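Local coordinates for protein transcription termination factor FttA (Methanosarcina mazei, PDB 2XR1) that probably terminates transcription by cleaving nascent RNA at the exit channel of RNA polymerase, as a zinc-dependent nuclease of the metallo-beta-lactamase superfamily, at residues Lys16-Thr28 with Leu39-Ile53. Sequence-based numbering, arbitrary orientation.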
loop_
_atom_site.group_PDB
_atom_site.type_symbol
_atom_site.label_atom_id
_atom_site.label_comp_id
_atom_site.label_asym_id
_atom_site.label_seq_id
_atom_site.Cartn_x
_atom_site.Cartn_y
_atom_site.Cartn_z
ATOM N N LYS B 16 41.268 -7.585 7.884
ATOM C CA LYS B 16 41.090 -6.594 8.948
ATOM C C LYS B 16 41.253 -7.221 10.329
ATOM O O LYS B 16 42.027 -6.752 11.150
ATOM C CB LYS B 16 39.685 -5.981 8.847
ATOM C CG LYS B 16 39.629 -4.571 8.298
ATOM C CD LYS B 16 39.698 -3.549 9.432
ATOM C CE LYS B 16 39.691 -2.100 8.917
ATOM N NZ LYS B 16 38.345 -1.679 8.427
ATOM N N ILE B 17 40.486 -8.275 10.582
ATOM C CA ILE B 17 40.523 -8.989 11.853
ATOM C C ILE B 17 41.922 -9.513 12.169
ATOM O O ILE B 17 42.453 -9.290 13.253
ATOM C CB ILE B 17 39.584 -10.185 11.819
ATOM C CG1 ILE B 17 38.162 -9.748 12.157
ATOM C CG2 ILE B 17 40.048 -11.248 12.797
ATOM C CD1 ILE B 17 37.113 -10.505 11.385
ATOM N N GLU B 18 42.519 -10.195 11.204
ATOM C CA GLU B 18 43.783 -10.871 11.424
ATOM C C GLU B 18 44.905 -9.947 11.884
ATOM O O GLU B 18 45.735 -10.358 12.692
ATOM C CB GLU B 18 44.200 -11.647 10.177
ATOM C CG GLU B 18 43.191 -12.689 9.826
ATOM C CD GLU B 18 43.783 -13.931 9.269
ATOM O OE1 GLU B 18 44.565 -13.816 8.296
ATOM O OE2 GLU B 18 43.429 -15.020 9.786
ATOM N N LYS B 19 44.912 -8.709 11.397
ATOM C CA LYS B 19 45.873 -7.714 11.892
ATOM C C LYS B 19 45.409 -6.968 13.154
ATOM O O LYS B 19 46.081 -6.052 13.600
ATOM C CB LYS B 19 46.268 -6.721 10.789
ATOM C CG LYS B 19 45.118 -5.971 10.132
ATOM C CD LYS B 19 45.566 -5.260 8.855
ATOM C CE LYS B 19 46.155 -6.223 7.814
ATOM N NZ LYS B 19 46.058 -5.697 6.414
ATOM N N ASN B 20 44.260 -7.338 13.715
ATOM C CA ASN B 20 43.868 -6.837 15.034
ATOM C C ASN B 20 44.089 -7.857 16.128
ATOM O O ASN B 20 44.129 -7.487 17.296
ATOM C CB ASN B 20 42.406 -6.349 15.058
ATOM C CG ASN B 20 42.288 -4.808 15.059
ATOM O OD1 ASN B 20 43.289 -4.096 15.073
ATOM N ND2 ASN B 20 41.051 -4.303 15.038
ATOM N N LEU B 21 44.253 -9.128 15.753
ATOM C CA LEU B 21 44.356 -10.229 16.716
ATOM C C LEU B 21 45.703 -10.223 17.437
ATOM O O LEU B 21 46.725 -9.931 16.842
ATOM C CB LEU B 21 44.136 -11.590 16.028
ATOM C CG LEU B 21 42.718 -11.985 15.571
ATOM C CD1 LEU B 21 42.728 -13.290 14.805
ATOM C CD2 LEU B 21 41.733 -12.108 16.716
ATOM N N PRO B 22 45.705 -10.527 18.740
ATOM C CA PRO B 22 46.983 -10.703 19.428
ATOM C C PRO B 22 47.749 -11.916 18.911
ATOM O O PRO B 22 47.165 -12.790 18.302
ATOM C CB PRO B 22 46.583 -10.896 20.891
ATOM C CG PRO B 22 45.158 -11.165 20.897
ATOM C CD PRO B 22 44.554 -10.641 19.646
ATOM N N ALA B 23 49.058 -11.923 19.126
ATOM C CA ALA B 23 49.913 -13.042 18.788
ATOM C C ALA B 23 49.321 -14.299 19.352
ATOM O O ALA B 23 48.797 -14.304 20.450
ATOM C CB ALA B 23 51.303 -12.836 19.358
ATOM N N GLY B 24 49.418 -15.376 18.592
ATOM C CA GLY B 24 48.996 -16.684 19.054
ATOM C C GLY B 24 47.554 -17.006 18.750
ATOM O O GLY B 24 47.131 -18.141 18.894
ATOM N N VAL B 25 46.776 -16.020 18.352
ATOM C CA VAL B 25 45.380 -16.253 18.127
ATOM C C VAL B 25 45.085 -16.240 16.638
ATOM O O VAL B 25 45.398 -15.271 15.939
ATOM C CB VAL B 25 44.550 -15.210 18.884
ATOM C CG1 VAL B 25 43.072 -15.398 18.654
ATOM C CG2 VAL B 25 44.894 -15.302 20.377
ATOM N N THR B 26 44.472 -17.318 16.157
ATOM C CA THR B 26 44.146 -17.423 14.740
ATOM C C THR B 26 42.687 -17.680 14.492
ATOM O O THR B 26 41.984 -18.206 15.344
ATOM C CB THR B 26 44.923 -18.547 14.081
ATOM O OG1 THR B 26 44.619 -19.787 14.733
ATOM C CG2 THR B 26 46.432 -18.237 14.120
ATOM N N ILE B 27 42.233 -17.286 13.312
ATOM C CA ILE B 27 40.914 -17.670 12.814
ATOM C C ILE B 27 41.104 -18.389 11.493
ATOM O O ILE B 27 42.123 -18.204 10.831
ATOM C CB ILE B 27 39.959 -16.466 12.599
ATOM C CG1 ILE B 27 40.584 -15.434 11.643
ATOM C CG2 ILE B 27 39.565 -15.883 13.921
ATOM C CD1 ILE B 27 39.685 -14.302 11.256
ATOM N N THR B 28 40.127 -19.217 11.141
ATOM C CA THR B 28 40.101 -19.909 9.854
ATOM C C THR B 28 39.233 -19.121 8.862
ATOM O O THR B 28 39.745 -18.615 7.869
ATOM C CB THR B 28 39.611 -21.390 9.985
ATOM O OG1 THR B 28 38.362 -21.446 10.690
ATOM C CG2 THR B 28 40.616 -22.217 10.725
ATOM N N LEU B 39 33.325 -15.558 13.338
ATOM C CA LEU B 39 34.721 -16.010 13.162
ATOM C C LEU B 39 34.836 -17.476 13.529
ATOM O O LEU B 39 34.557 -17.853 14.653
ATOM C CB LEU B 39 35.696 -15.236 14.078
ATOM C CG LEU B 39 35.499 -13.734 14.190
ATOM C CD1 LEU B 39 36.623 -13.124 15.017
ATOM C CD2 LEU B 39 35.428 -13.152 12.811
ATOM N N TYR B 40 35.319 -18.283 12.604
ATOM C CA TYR B 40 35.665 -19.652 12.918
ATOM C C TYR B 40 37.119 -19.772 13.379
ATOM O O TYR B 40 37.982 -19.072 12.873
ATOM C CB TYR B 40 35.391 -20.528 11.701
ATOM C CG TYR B 40 33.901 -20.746 11.528
ATOM C CD1 TYR B 40 33.219 -21.674 12.320
ATOM C CD2 TYR B 40 33.165 -19.984 10.613
ATOM C CE1 TYR B 40 31.867 -21.862 12.190
ATOM C CE2 TYR B 40 31.796 -20.153 10.476
ATOM C CZ TYR B 40 31.143 -21.095 11.266
ATOM O OH TYR B 40 29.765 -21.279 11.126
ATOM N N THR B 41 37.383 -20.657 14.342
ATOM C CA THR B 41 38.711 -20.815 14.906
ATOM C C THR B 41 38.976 -22.264 15.248
ATOM O O THR B 41 38.062 -22.978 15.643
ATOM C CB THR B 41 38.820 -19.992 16.196
ATOM O OG1 THR B 41 40.191 -19.856 16.608
ATOM C CG2 THR B 41 37.997 -20.652 17.322
ATOM N N GLU B 42 40.235 -22.692 15.115
ATOM C CA GLU B 42 40.671 -24.015 15.594
ATOM C C GLU B 42 41.213 -23.928 17.011
ATOM O O GLU B 42 41.644 -24.925 17.573
ATOM C CB GLU B 42 41.718 -24.603 14.662
ATOM C CG GLU B 42 41.169 -24.925 13.287
ATOM C CD GLU B 42 42.229 -25.467 12.337
ATOM O OE1 GLU B 42 43.240 -24.772 12.122
ATOM O OE2 GLU B 42 42.049 -26.584 11.805
ATOM N N GLU B 43 41.162 -22.737 17.595
ATOM C CA GLU B 43 41.657 -22.502 18.934
ATOM C C GLU B 43 40.618 -21.763 19.800
ATOM O O GLU B 43 40.895 -20.730 20.414
ATOM C CB GLU B 43 42.953 -21.702 18.849
ATOM C CG GLU B 43 43.958 -22.209 17.811
ATOM C CD GLU B 43 45.310 -21.475 17.902
ATOM O OE1 GLU B 43 45.435 -20.361 17.324
ATOM O OE2 GLU B 43 46.243 -22.036 18.551
ATOM N N PRO B 44 39.414 -22.313 19.882
ATOM C CA PRO B 44 38.378 -21.648 20.656
ATOM C C PRO B 44 38.777 -21.345 22.102
ATOM O O PRO B 44 38.282 -20.383 22.675
ATOM C CB PRO B 44 37.234 -22.672 20.651
ATOM C CG PRO B 44 37.921 -23.981 20.425
ATOM C CD PRO B 44 38.978 -23.648 19.444
ATOM N N ARG B 45 39.630 -22.170 22.693
ATOM C CA ARG B 45 40.012 -21.972 24.097
ATOM C C ARG B 45 40.538 -20.556 24.300
ATOM O O ARG B 45 40.241 -19.904 25.287
ATOM C CB ARG B 45 41.072 -22.994 24.531
ATOM N N LYS B 46 41.292 -20.082 23.320
ATOM C CA LYS B 46 41.924 -18.774 23.385
ATOM C C LYS B 46 40.911 -17.639 23.403
ATOM O O LYS B 46 41.177 -16.580 23.958
ATOM C CB LYS B 46 42.904 -18.615 22.220
ATOM C CG LYS B 46 43.987 -19.671 22.257
ATOM C CD LYS B 46 45.046 -19.504 21.177
ATOM C CE LYS B 46 46.116 -20.601 21.343
ATOM N NZ LYS B 46 47.412 -20.242 20.749
ATOM N N PHE B 47 39.754 -17.855 22.794
ATOM C CA PHE B 47 38.687 -16.871 22.841
ATOM C C PHE B 47 37.828 -17.025 24.088
ATOM O O PHE B 47 37.104 -16.093 24.469
ATOM C CB PHE B 47 37.798 -16.993 21.624
ATOM C CG PHE B 47 38.414 -16.485 20.355
ATOM C CD1 PHE B 47 39.322 -17.252 19.636
ATOM C CD2 PHE B 47 38.056 -15.249 19.853
ATOM C CE1 PHE B 47 39.854 -16.790 18.437
ATOM C CE2 PHE B 47 38.610 -14.786 18.664
ATOM C CZ PHE B 47 39.498 -15.564 17.958
ATOM N N ALA B 48 37.860 -18.204 24.705
ATOM C CA ALA B 48 37.149 -18.428 25.966
ATOM C C ALA B 48 37.892 -17.767 27.121
ATOM O O ALA B 48 37.280 -17.324 28.093
ATOM C CB ALA B 48 36.975 -19.927 26.237
ATOM N N ASP B 49 39.215 -17.714 27.006
ATOM C CA ASP B 49 40.069 -17.140 28.054
ATOM C C ASP B 49 40.022 -15.603 28.060
ATOM O O ASP B 49 39.927 -14.984 29.128
ATOM C CB ASP B 49 41.532 -17.605 27.883
ATOM C CG ASP B 49 41.724 -19.094 28.157
ATOM O OD1 ASP B 49 41.244 -19.576 29.205
ATOM O OD2 ASP B 49 42.389 -19.774 27.340
ATOM N N ASP B 50 40.115 -15.012 26.864
ATOM C CA ASP B 50 40.155 -13.553 26.697
ATOM C C ASP B 50 38.890 -13.084 25.988
ATOM O O ASP B 50 38.810 -13.114 24.746
ATOM C CB ASP B 50 41.418 -13.114 25.904
ATOM C CG ASP B 50 41.849 -11.652 26.201
ATOM O OD1 ASP B 50 41.129 -10.941 26.957
ATOM O OD2 ASP B 50 42.913 -11.218 25.684
ATOM N N GLY B 51 37.914 -12.631 26.781
ATOM C CA GLY B 51 36.659 -12.117 26.207
ATOM C C GLY B 51 36.821 -10.741 25.578
ATOM O O GLY B 51 35.954 -10.287 24.820
ATOM N N ASN B 52 37.946 -10.088 25.885
ATOM C CA ASN B 52 38.274 -8.780 25.312
ATOM C C ASN B 52 38.616 -8.755 23.832
ATOM O O ASN B 52 38.496 -7.689 23.209
ATOM C CB ASN B 52 39.423 -8.131 26.075
ATOM C CG ASN B 52 39.037 -7.773 27.479
ATOM O OD1 ASN B 52 37.849 -7.714 27.818
ATOM N ND2 ASN B 52 40.025 -7.519 28.308
ATOM N N ILE B 53 39.002 -9.900 23.266
ATOM C CA ILE B 53 39.357 -9.964 21.859
ATOM C C ILE B 53 38.124 -9.646 21.095
ATOM O O ILE B 53 38.125 -8.744 20.263
ATOM C CB ILE B 53 39.849 -11.344 21.441
ATOM C CG1 ILE B 53 41.120 -11.696 22.202
ATOM C CG2 ILE B 53 40.117 -11.387 19.932
ATOM C CD1 ILE B 53 41.453 -13.165 22.168
HETATM O O HOH W 1 41.998 -20.879 13.729
#
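Phe47, on helix 44-49, and Val25, which closes the type II turn Pro22-Val25, form the apolar centre of this contact. Val25 CG1 lies anti to its backbone N (chi1 179°) and meets the ring obliquely, 3.5 Å from Phe47 CE1. Ile27 CG2 and Leu21 CD2 also approach this ring obliquely, both closest to CZ, while Thr26 O lies at its edge. Leu21 then crosses Ile53 at about a right angle, CD2 meeting Ile53 CG2 at 3.7 Å. Farther along, Ile17 CD1 touches Leu39 CD2, and Leu57 of helix 52-61 packs on both Leu21 and Leu39. Polar groups border this cluster. Glu43 OE1 takes a hydrogen bond from Thr26 OG1 (2.8 Å), which meets it from above the carboxylate plane, and a weak one from Thr26 N. The buried Thr41 has its OG1 satisfied twice: it donates to Thr26 O (2.7 Å), nearly in line with the C=O bond (163°), and accepts from Glu43 N in an ST turn. Thr28 N binds Tyr40 O at 2.8 Å, and a water links Thr26 OG1 to Glu42 N. Within the first KH domain, the loop after helix 7-18 is thus fastened to strand 36-41 and helices 44-49 and 52-61. Two acceptors, Gly24 O and Glu43 OE1, lie 3.2 Å apart; the extended Lys46, bonding Gly24 O through NZ and salt-bridged to Glu43 OE2, probably offsets their repulsion.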